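Local coordinates for hypothetical protein PH0226 (Pyrococcus horikoshii, PDB 1VE3) that binds S-adenosylmethionine and is probably a SAM-dependent methyltransferase with a Rossmann-like fold, its substrate not established, at residues D105-I110 with R130-S135; G136-Y141 with T222-K227. All blocks are in the same frame, centred on the assembly; numbering follows the deposited sequence.

Contact 1. Residues D105-I110 with R130-S135; sequences DYVIFI and RVLKPS. With SAM (S-adenosylmethionine), chain C.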
ATOM      1  N   ASP A 105     -10.706  11.313  23.428  1.00 36.60           N
ATOM      2  CA  ASP A 105     -11.996  10.770  23.012  1.00 37.36           C
ATOM      3  C   ASP A 105     -11.717   9.430  22.337  1.00 36.50           C
ATOM      4  O   ASP A 105     -12.572   8.546  22.306  1.00 37.68           O
ATOM      5  CB  ASP A 105     -12.675  11.694  22.001  1.00 37.41           C
ATOM      6  CG  ASP A 105     -13.109  13.009  22.610  1.00 41.16           C
ATOM      7  OD1 ASP A 105     -13.994  12.993  23.503  1.00 36.53           O
ATOM      8  OD2 ASP A 105     -12.560  14.056  22.186  1.00 42.29           O
ATOM      9  N   TYR A 106     -10.509   9.308  21.787  1.00 35.94           N
ATOM     10  CA  TYR A 106     -10.068   8.094  21.103  1.00 34.97           C
ATOM     11  C   TYR A 106      -8.584   7.861  21.320  1.00 33.41           C
ATOM     12  O   TYR A 106      -7.802   8.794  21.485  1.00 32.16           O
ATOM     13  CB  TYR A 106     -10.278   8.175  19.586  1.00 35.13           C
ATOM     14  CG  TYR A 106     -11.692   8.334  19.106  1.00 36.42           C
ATOM     15  CD1 TYR A 106     -12.221   9.595  18.855  1.00 38.03           C
ATOM     16  CD2 TYR A 106     -12.494   7.220  18.863  1.00 37.32           C
ATOM     17  CE1 TYR A 106     -13.513   9.747  18.369  1.00 38.90           C
ATOM     18  CE2 TYR A 106     -13.787   7.357  18.377  1.00 38.91           C
ATOM     19  CZ  TYR A 106     -14.291   8.628  18.130  1.00 40.84           C
ATOM     20  OH  TYR A 106     -15.571   8.783  17.644  1.00 42.31           O
ATOM     21  N   VAL A 107      -8.214   6.590  21.298  1.00 32.67           N
ATOM     22  CA  VAL A 107      -6.838   6.162  21.436  1.00 31.85           C
ATOM     23  C   VAL A 107      -6.733   4.976  20.497  1.00 31.43           C
ATOM     24  O   VAL A 107      -7.421   3.977  20.689  1.00 33.10           O
ATOM     25  CB  VAL A 107      -6.524   5.693  22.871  1.00 32.15           C
ATOM     26  CG1 VAL A 107      -5.168   5.017  22.909  1.00 30.18           C
ATOM     27  CG2 VAL A 107      -6.549   6.881  23.819  1.00 31.29           C
ATOM     28  N   ILE A 108      -5.908   5.096  19.461  1.00 31.96           N
ATOM     29  CA  ILE A 108      -5.732   3.996  18.519  1.00 31.14           C
ATOM     30  C   ILE A 108      -4.380   3.362  18.782  1.00 29.16           C
ATOM     31  O   ILE A 108      -3.406   4.050  19.108  1.00 28.34           O
ATOM     32  CB  ILE A 108      -5.837   4.470  17.049  1.00 31.35           C
ATOM     33  CG1 ILE A 108      -4.701   5.443  16.715  1.00 32.36           C
ATOM     34  CG2 ILE A 108      -7.184   5.138  16.834  1.00 32.62           C
ATOM     35  CD1 ILE A 108      -4.699   5.912  15.262  1.00 32.36           C
ATOM     36  N   PHE A 109      -4.337   2.042  18.643  1.00 29.40           N
ATOM     37  CA  PHE A 109      -3.148   1.243  18.925  1.00 29.30           C
ATOM     38  C   PHE A 109      -3.101   0.169  17.832  1.00 30.24           C
ATOM     39  O   PHE A 109      -3.818  -0.843  17.888  1.00 28.35           O
ATOM     40  CB  PHE A 109      -3.331   0.642  20.330  1.00 29.13           C
ATOM     41  CG  PHE A 109      -2.131  -0.069  20.874  1.00 27.89           C
ATOM     42  CD1 PHE A 109      -0.878   0.531  20.867  1.00 27.66           C
ATOM     43  CD2 PHE A 109      -2.273  -1.319  21.466  1.00 29.37           C
ATOM     44  CE1 PHE A 109       0.218  -0.102  21.442  1.00 28.64           C
ATOM     45  CE2 PHE A 109      -1.181  -1.965  22.048  1.00 27.69           C
ATOM     46  CZ  PHE A 109       0.065  -1.353  22.037  1.00 30.08           C
ATOM     47  N   ILE A 110      -2.248   0.399  16.837  1.00 29.51           N
ATOM     48  CA  ILE A 110      -2.156  -0.493  15.690  1.00 30.74           C
ATOM     49  C   ILE A 110      -0.845  -1.257  15.489  1.00 30.38           C
ATOM     50  O   ILE A 110       0.233  -0.688  15.592  1.00 30.68           O
ATOM     51  CB  ILE A 110      -2.470   0.311  14.397  1.00 29.05           C
ATOM     52  CG1 ILE A 110      -3.887   0.896  14.496  1.00 30.97           C
ATOM     53  CG2 ILE A 110      -2.311  -0.572  13.167  1.00 28.52           C
ATOM     54  CD1 ILE A 110      -4.296   1.765  13.317  1.00 36.18           C
ATOM     55  N   ARG A 130      -6.904   5.313  31.648  1.00 36.69           N
ATOM     56  CA  ARG A 130      -6.751   6.546  32.413  1.00 36.98           C
ATOM     57  C   ARG A 130      -6.849   7.841  31.609  1.00 38.16           C
ATOM     58  O   ARG A 130      -7.548   8.770  32.017  1.00 36.79           O
ATOM     59  CB  ARG A 130      -5.420   6.532  33.173  1.00 38.84           C
ATOM     60  CG  ARG A 130      -5.171   7.793  33.992  1.00 39.43           C
ATOM     61  CD  ARG A 130      -3.860   7.730  34.756  1.00 41.23           C
ATOM     62  NE  ARG A 130      -2.693   7.959  33.908  1.00 40.14           N
ATOM     63  CZ  ARG A 130      -2.468   9.079  33.229  1.00 37.46           C
ATOM     64  NH1 ARG A 130      -3.335  10.080  33.294  1.00 37.75           N
ATOM     65  NH2 ARG A 130      -1.378   9.200  32.486  1.00 35.42           N
ATOM     66  N   VAL A 131      -6.143   7.907  30.480  1.00 37.41           N
ATOM     67  CA  VAL A 131      -6.138   9.107  29.639  1.00 37.68           C
ATOM     68  C   VAL A 131      -7.366   9.197  28.728  1.00 37.50           C
ATOM     69  O   VAL A 131      -7.580  10.193  28.040  1.00 37.97           O
ATOM     70  CB  VAL A 131      -4.872   9.152  28.764  1.00 36.60           C
ATOM     71  CG1 VAL A 131      -3.634   9.104  29.646  1.00 34.82           C
ATOM     72  CG2 VAL A 131      -4.877   7.981  27.781  1.00 36.79           C
ATOM     73  N   LEU A 132      -8.179   8.153  28.740  1.00 38.38           N
ATOM     74  CA  LEU A 132      -9.377   8.120  27.915  1.00 39.61           C
ATOM     75  C   LEU A 132     -10.579   8.671  28.685  1.00 41.87           C
ATOM     76  O   LEU A 132     -10.749   8.391  29.876  1.00 42.43           O
ATOM     77  CB  LEU A 132      -9.645   6.676  27.496  1.00 39.69           C
ATOM     78  CG  LEU A 132     -10.421   6.380  26.221  1.00 41.15           C
ATOM     79  CD1 LEU A 132      -9.765   7.067  25.042  1.00 39.09           C
ATOM     80  CD2 LEU A 132     -10.461   4.876  26.008  1.00 41.04           C
ATOM     81  N   LYS A 133     -11.406   9.469  28.014  1.00 40.39           N
ATOM     82  CA  LYS A 133     -12.599  10.001  28.653  1.00 40.12           C
ATOM     83  C   LYS A 133     -13.559   8.829  28.819  1.00 41.01           C
ATOM     84  O   LYS A 133     -13.609   7.939  27.973  1.00 39.32           O
ATOM     85  CB  LYS A 133     -13.266  11.059  27.775  1.00 39.04           C
ATOM     86  CG  LYS A 133     -12.491  12.356  27.602  1.00 40.27           C
ATOM     87  CD  LYS A 133     -13.308  13.344  26.772  1.00 40.54           C
ATOM     88  CE  LYS A 133     -12.524  14.607  26.476  1.00 42.85           C
ATOM     89  NZ  LYS A 133     -13.244  15.477  25.502  1.00 45.49           N
ATOM     90  N   PRO A 134     -14.339   8.811  29.913  1.00 41.72           N
ATOM     91  CA  PRO A 134     -15.276   7.697  30.100  1.00 41.02           C
ATOM     92  C   PRO A 134     -16.155   7.453  28.868  1.00 39.88           C
ATOM     93  O   PRO A 134     -16.587   6.332  28.613  1.00 38.17           O
ATOM     94  CB  PRO A 134     -16.077   8.114  31.343  1.00 41.63           C
ATOM     95  CG  PRO A 134     -15.940   9.631  31.368  1.00 43.09           C
ATOM     96  CD  PRO A 134     -14.502   9.831  30.964  1.00 41.74           C
ATOM     97  N   SER A 135     -16.402   8.500  28.089  1.00 40.94           N
ATOM     98  CA  SER A 135     -17.226   8.362  26.886  1.00 41.42           C
ATOM     99  C   SER A 135     -16.366   8.053  25.663  1.00 41.15           C
ATOM    100  O   SER A 135     -16.882   7.916  24.552  1.00 39.73           O
ATOM    101  CB  SER A 135     -18.007   9.650  26.631  1.00 41.51           C
ATOM    102  OG  SER A 135     -17.118  10.739  26.465  1.00 42.84           O
TER
HETATM  103  N   SAM C 302       1.054   2.249  14.902  1.00 30.04           N
HETATM  104  CA  SAM C 302       2.196   2.104  13.954  1.00 31.39           C
HETATM  105  C   SAM C 302       1.659   1.851  12.547  1.00 32.52           C
HETATM  106  O   SAM C 302       2.240   2.385  11.593  1.00 33.99           O
HETATM  107  OXT SAM C 302       0.644   1.091  12.479  1.00 30.23           O
HETATM  108  CB  SAM C 302       3.011   0.929  14.391  1.00 31.94           C
HETATM  109  CG  SAM C 302       4.393   0.987  13.963  1.00 30.17           C
HETATM  110  SD  SAM C 302       5.415  -0.449  14.482  1.00 30.17           S
HETATM  111  CE  SAM C 302       4.720  -1.801  13.764  1.00 27.33           C
HETATM  112  C5' SAM C 302       5.321  -0.457  16.278  1.00 25.73           C
HETATM  113  C4' SAM C 302       5.852   0.856  17.054  1.00 23.98           C
HETATM  114  O4' SAM C 302       5.683   0.663  18.501  1.00 23.29           O
HETATM  115  C3' SAM C 302       7.350   1.080  16.924  1.00 23.85           C
HETATM  116  O3' SAM C 302       7.296   2.347  16.100  1.00 27.01           O
HETATM  117  C2' SAM C 302       7.938   1.471  18.236  1.00 24.95           C
HETATM  118  O2' SAM C 302       8.872   2.492  18.404  1.00 26.57           O
HETATM  119  C1' SAM C 302       6.618   1.540  19.092  1.00 22.86           C
HETATM  120  N9  SAM C 302       6.839   1.200  20.503  1.00 25.14           N
HETATM  121  C8  SAM C 302       7.440   0.104  21.122  1.00 25.82           C
HETATM  122  N7  SAM C 302       7.439   0.170  22.431  1.00 24.82           N
HETATM  123  C5  SAM C 302       6.820   1.350  22.708  1.00 26.80           C
HETATM  124  C6  SAM C 302       6.477   2.057  23.942  1.00 25.10           C
HETATM  125  N6  SAM C 302       6.771   1.566  25.158  1.00 24.75           N
HETATM  126  N1  SAM C 302       5.815   3.301  23.868  1.00 26.53           N
HETATM  127  C2  SAM C 302       5.499   3.835  22.645  1.00 25.85           C
HETATM  128  N3  SAM C 302       5.772   3.262  21.440  1.00 25.42           N
HETATM  129  C4  SAM C 302       6.436   2.013  21.526  1.00 24.20           C
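Val107 and Leu132 meet where the fourth parallel strand of a Rossmann-like methyltransferase sheet, 104-110, is met by the short strand 132-133 that follows helix 118-131, the helix of the beta-alpha-beta crossover that leads on to strand 136-143. The apolar part is small and buried. Leu132 reaches Val107 with one branch: CG stands anti to the backbone N (chi1 -154°), and beyond it CD1 presses on Val107 CG2 at 3.4 Å, tighter than usual van der Waals contact. The same methyl also touches the strand backbone, CD1 4.0 Å from Tyr106 C. Val131 adds a looser touch from the last turn of the helix, its CG2 4.4 Å from Val107 CG2, and also packs on Phe99.

The polar part lies at Asp105, where the chain turns a corner. Lys133, extended beyond CG, runs obliquely across Asp105 and forms a salt bridge, NZ to OD1 at 3.3 Å, weak as a hydrogen bond. The other carboxylate oxygen, OD2, accepts a hydrogen bond from Lys41 N, so both neighbours help to fix the carboxylate.

At the far end, the strand reaches the cofactor, which Asp67, Asp93 and Ala94 also hold. Ile110 O accepts a hydrogen bond from the amino nitrogen N of S-adenosylmethionine at 3.1 Å, while Ile110 CG2 lies 3.5 Å from the cofactor carboxylate atom OXT.

Contact 2. Residues G136-Y141 with T222-K227; sequences GKFIMY and TVYNPK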
ATOM      1  N   GLY A 136     -15.056   7.945  25.883  1.00 40.84           N
ATOM      2  CA  GLY A 136     -14.124   7.684  24.798  1.00 38.98           C
ATOM      3  C   GLY A 136     -14.064   6.250  24.317  1.00 38.35           C
ATOM      4  O   GLY A 136     -14.753   5.378  24.846  1.00 37.80           O
ATOM      5  N   LYS A 137     -13.236   6.007  23.303  1.00 36.42           N
ATOM      6  CA  LYS A 137     -13.093   4.668  22.750  1.00 35.48           C
ATOM      7  C   LYS A 137     -11.644   4.262  22.492  1.00 33.87           C
ATOM      8  O   LYS A 137     -10.856   5.037  21.965  1.00 32.89           O
ATOM      9  CB  LYS A 137     -13.914   4.556  21.461  1.00 34.65           C
ATOM     10  CG  LYS A 137     -15.409   4.648  21.728  1.00 37.31           C
ATOM     11  CD  LYS A 137     -16.205   5.164  20.551  1.00 36.96           C
ATOM     12  CE  LYS A 137     -16.618   4.055  19.608  1.00 40.12           C
ATOM     13  NZ  LYS A 137     -17.582   4.562  18.592  1.00 34.09           N
ATOM     14  N   PHE A 138     -11.307   3.042  22.901  1.00 33.17           N
ATOM     15  CA  PHE A 138      -9.977   2.476  22.700  1.00 32.20           C
ATOM     16  C   PHE A 138     -10.123   1.552  21.498  1.00 30.69           C
ATOM     17  O   PHE A 138     -10.894   0.603  21.544  1.00 31.74           O
ATOM     18  CB  PHE A 138      -9.556   1.646  23.918  1.00 32.34           C
ATOM     19  CG  PHE A 138      -8.218   0.952  23.763  1.00 29.83           C
ATOM     20  CD1 PHE A 138      -8.008  -0.304  24.325  1.00 29.51           C
ATOM     21  CD2 PHE A 138      -7.166   1.562  23.083  1.00 27.40           C
ATOM     22  CE1 PHE A 138      -6.768  -0.946  24.211  1.00 30.15           C
ATOM     23  CE2 PHE A 138      -5.927   0.933  22.965  1.00 27.01           C
ATOM     24  CZ  PHE A 138      -5.727  -0.324  23.530  1.00 28.29           C
ATOM     25  N   ILE A 139      -9.391   1.827  20.424  1.00 29.53           N
ATOM     26  CA  ILE A 139      -9.477   0.997  19.228  1.00 29.88           C
ATOM     27  C   ILE A 139      -8.125   0.396  18.861  1.00 29.56           C
ATOM     28  O   ILE A 139      -7.203   1.125  18.484  1.00 27.97           O
ATOM     29  CB  ILE A 139      -9.997   1.822  18.029  1.00 30.21           C
ATOM     30  CG1 ILE A 139     -11.420   2.303  18.317  1.00 30.42           C
ATOM     31  CG2 ILE A 139      -9.951   0.984  16.754  1.00 31.19           C
ATOM     32  CD1 ILE A 139     -11.979   3.234  17.258  1.00 32.75           C
HETATM   33  N   MSE A 140      -7.996  -0.925  18.969  1.00 30.34           N
HETATM   34  CA  MSE A 140      -6.730  -1.551  18.622  1.00 31.42           C
HETATM   35  C   MSE A 140      -6.845  -2.643  17.558  1.00 30.47           C
HETATM   36  O   MSE A 140      -7.876  -3.297  17.401  1.00 28.54           O
HETATM   37  CB  MSE A 140      -6.001  -2.076  19.884  1.00 34.61           C
HETATM   38  CG  MSE A 140      -6.352  -3.467  20.403  1.00 40.73           C
HETATM   39 SE   MSE A 140      -5.018  -4.122  21.735  1.00 45.06          SE
HETATM   40  CE  MSE A 140      -3.927  -5.172  20.560  1.00 44.54           C
ATOM     41  N   TYR A 141      -5.772  -2.793  16.796  1.00 30.93           N
ATOM     42  CA  TYR A 141      -5.706  -3.790  15.746  1.00 31.74           C
ATOM     43  C   TYR A 141      -4.467  -4.608  16.031  1.00 32.24           C
ATOM     44  O   TYR A 141      -3.383  -4.057  16.239  1.00 31.43           O
ATOM     45  CB  TYR A 141      -5.584  -3.126  14.373  1.00 31.62           C
ATOM     46  CG  TYR A 141      -5.282  -4.112  13.267  1.00 31.38           C
ATOM     47  CD1 TYR A 141      -6.279  -4.933  12.737  1.00 31.73           C
ATOM     48  CD2 TYR A 141      -3.992  -4.238  12.764  1.00 32.12           C
ATOM     49  CE1 TYR A 141      -5.988  -5.855  11.731  1.00 35.09           C
ATOM     50  CE2 TYR A 141      -3.691  -5.153  11.763  1.00 34.01           C
ATOM     51  CZ  TYR A 141      -4.687  -5.957  11.251  1.00 33.68           C
ATOM     52  OH  TYR A 141      -4.369  -6.873  10.270  1.00 36.92           O
ATOM     53  N   THR A 222     -10.555  -4.281  17.340  1.00 32.36           N
ATOM     54  CA  THR A 222     -11.462  -4.286  18.484  1.00 30.55           C
ATOM     55  C   THR A 222     -11.764  -2.890  19.011  1.00 30.82           C
ATOM     56  O   THR A 222     -10.877  -2.046  19.095  1.00 30.21           O
ATOM     57  CB  THR A 222     -10.885  -5.118  19.644  1.00 32.20           C
ATOM     58  OG1 THR A 222     -10.619  -6.450  19.191  1.00 34.49           O
ATOM     59  CG2 THR A 222     -11.884  -5.174  20.791  1.00 34.86           C
ATOM     60  N   VAL A 223     -13.024  -2.651  19.363  1.00 30.55           N
ATOM     61  CA  VAL A 223     -13.435  -1.360  19.900  1.00 31.32           C
ATOM     62  C   VAL A 223     -13.781  -1.533  21.381  1.00 30.79           C
ATOM     63  O   VAL A 223     -14.671  -2.302  21.735  1.00 30.38           O
ATOM     64  CB  VAL A 223     -14.651  -0.797  19.126  1.00 32.34           C
ATOM     65  CG1 VAL A 223     -15.055   0.554  19.696  1.00 32.32           C
ATOM     66  CG2 VAL A 223     -14.288  -0.642  17.645  1.00 35.20           C
ATOM     67  N   TYR A 224     -13.072  -0.811  22.240  1.00 31.10           N
ATOM     68  CA  TYR A 224     -13.273  -0.905  23.684  1.00 31.74           C
ATOM     69  C   TYR A 224     -13.742   0.391  24.338  1.00 31.89           C
ATOM     70  O   TYR A 224     -13.423   1.484  23.879  1.00 32.76           O
ATOM     71  CB  TYR A 224     -11.965  -1.341  24.366  1.00 30.18           C
ATOM     72  CG  TYR A 224     -11.602  -2.801  24.189  1.00 29.81           C
ATOM     73  CD1 TYR A 224     -12.374  -3.805  24.769  1.00 31.39           C
ATOM     74  CD2 TYR A 224     -10.478  -3.177  23.459  1.00 29.57           C
ATOM     75  CE1 TYR A 224     -12.037  -5.144  24.630  1.00 30.41           C
ATOM     76  CE2 TYR A 224     -10.125  -4.517  23.315  1.00 28.49           C
ATOM     77  CZ  TYR A 224     -10.911  -5.493  23.903  1.00 31.40           C
ATOM     78  OH  TYR A 224     -10.574  -6.820  23.771  1.00 34.81           O
ATOM     79  N   ASN A 225     -14.495   0.251  25.425  1.00 32.08           N
ATOM     80  CA  ASN A 225     -14.979   1.395  26.189  1.00 32.48           C
ATOM     81  C   ASN A 225     -14.376   1.232  27.583  1.00 34.06           C
ATOM     82  O   ASN A 225     -14.409   0.143  28.152  1.00 32.33           O
ATOM     83  CB  ASN A 225     -16.504   1.378  26.277  1.00 33.63           C
ATOM     84  CG  ASN A 225     -17.169   1.498  24.917  1.00 33.37           C
ATOM     85  OD1 ASN A 225     -18.277   1.011  24.716  1.00 32.11           O
ATOM     86  ND2 ASN A 225     -16.494   2.160  23.980  1.00 34.59           N
ATOM     87  N   PRO A 226     -13.814   2.314  28.144  1.00 35.30           N
ATOM     88  CA  PRO A 226     -13.196   2.300  29.471  1.00 38.84           C
ATOM     89  C   PRO A 226     -14.183   2.114  30.617  1.00 42.01           C
ATOM     90  O   PRO A 226     -15.346   2.500  30.515  1.00 42.42           O
ATOM     91  CB  PRO A 226     -12.500   3.655  29.532  1.00 38.38           C
ATOM     92  CG  PRO A 226     -13.422   4.523  28.749  1.00 36.46           C
ATOM     93  CD  PRO A 226     -13.742   3.663  27.552  1.00 36.64           C
ATOM     94  N   LYS A 227     -13.708   1.513  31.703  1.00 45.34           N
ATOM     95  CA  LYS A 227     -14.534   1.291  32.882  1.00 49.31           C
ATOM     96  C   LYS A 227     -14.226   2.367  33.919  1.00 51.44           C
ATOM     97  O   LYS A 227     -13.242   3.115  33.720  1.00 50.73           O
ATOM     98  CB  LYS A 227     -14.250  -0.081  33.492  1.00 50.19           C
ATOM     99  CG  LYS A 227     -14.543  -1.250  32.579  1.00 51.39           C
ATOM    100  CD  LYS A 227     -14.466  -2.548  33.359  1.00 53.44           C
ATOM    101  CE  LYS A 227     -14.734  -3.744  32.471  1.00 53.54           C
ATOM    102  NZ  LYS A 227     -14.931  -4.964  33.287  1.00 53.39           N
ATOM    103  OXT LYS A 227     -14.970   2.436  34.922  1.00 55.05           O
TER
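Phe138 and Tyr224 form a hydrogen-bonded antiparallel pair that joins strand 136-143, the last of the parallel strands, to the C-terminal strand 219-226. Tyr224 N gives to Phe138 O at 2.7 Å, and Phe138 N returns a bond to Tyr224 O at 2.8 Å. Two residues on, selenomethionine Met140 and Thr222 exchange a second pair of backbone bonds. Between these pairs, Ile139 CA approaches Thr222 O at 3.4 Å in a CA-H...O contact.

On the face carrying Phe138 and Tyr224 the two side chains lie side by side and point the same way, CB to CB 3.9 Å. Phe138 CG is anti to the backbone N (chi1 177°) and Tyr224 CG anti to the carbonyl carbon (chi1 -74°); beyond these, Phe138 CD1 meets Tyr224 CD2 obliquely. Thr222 CG2, from the same strand, covers one face of the tyrosine ring toward its rim. The other face of the sheet carries Ile139 and Val223, where CG1 of the isoleucine touches CG2 of the valine at 4.2 Å. The Lys137 chain bends to bring CE to Val223 CG1 at 3.8 Å.

Second-shell partners hold the polar ends: Lys137 NZ reaches Tyr35 O and Glu210, which also accepts from Asn225 ND2, and Thr222 OG1 bonds Glu212. Phe138 stacks on Phe207. Here the sheet passes from its parallel to its antiparallel part, in the strand order 3-2-1-4-5-7-6 of class I SAM-dependent methyltransferases, with 136-143 as strand 5 and 219-226 as strand 7. Strand 104-110 flanks 136-143 on one side and strand 207-215 flanks 219-226 on the other, while helix 196-203 packs against Met140 and Tyr224.

After two N-terminal helices the chain lays down parallel strands 41-45, 62-67 and 88-91, then strand 104-110, and leaves it for helix 118-131. Contact 1 closes this short excursion, 19 residues between its segments, by bringing the helix end back to the strand. The chain then turns at once into strand 136-143, which opens contact 2. That contact closes a far longer loop, 80 residues between its segments, containing the separate three-stranded sheet. The two loops follow in series, without nesting or crossing. They meet in one sheet: Asp105 O and Val107 O probably bond Lys137 N and Ile139 N, linking the cofactor-binding parallel half to the antiparallel C-terminal strands.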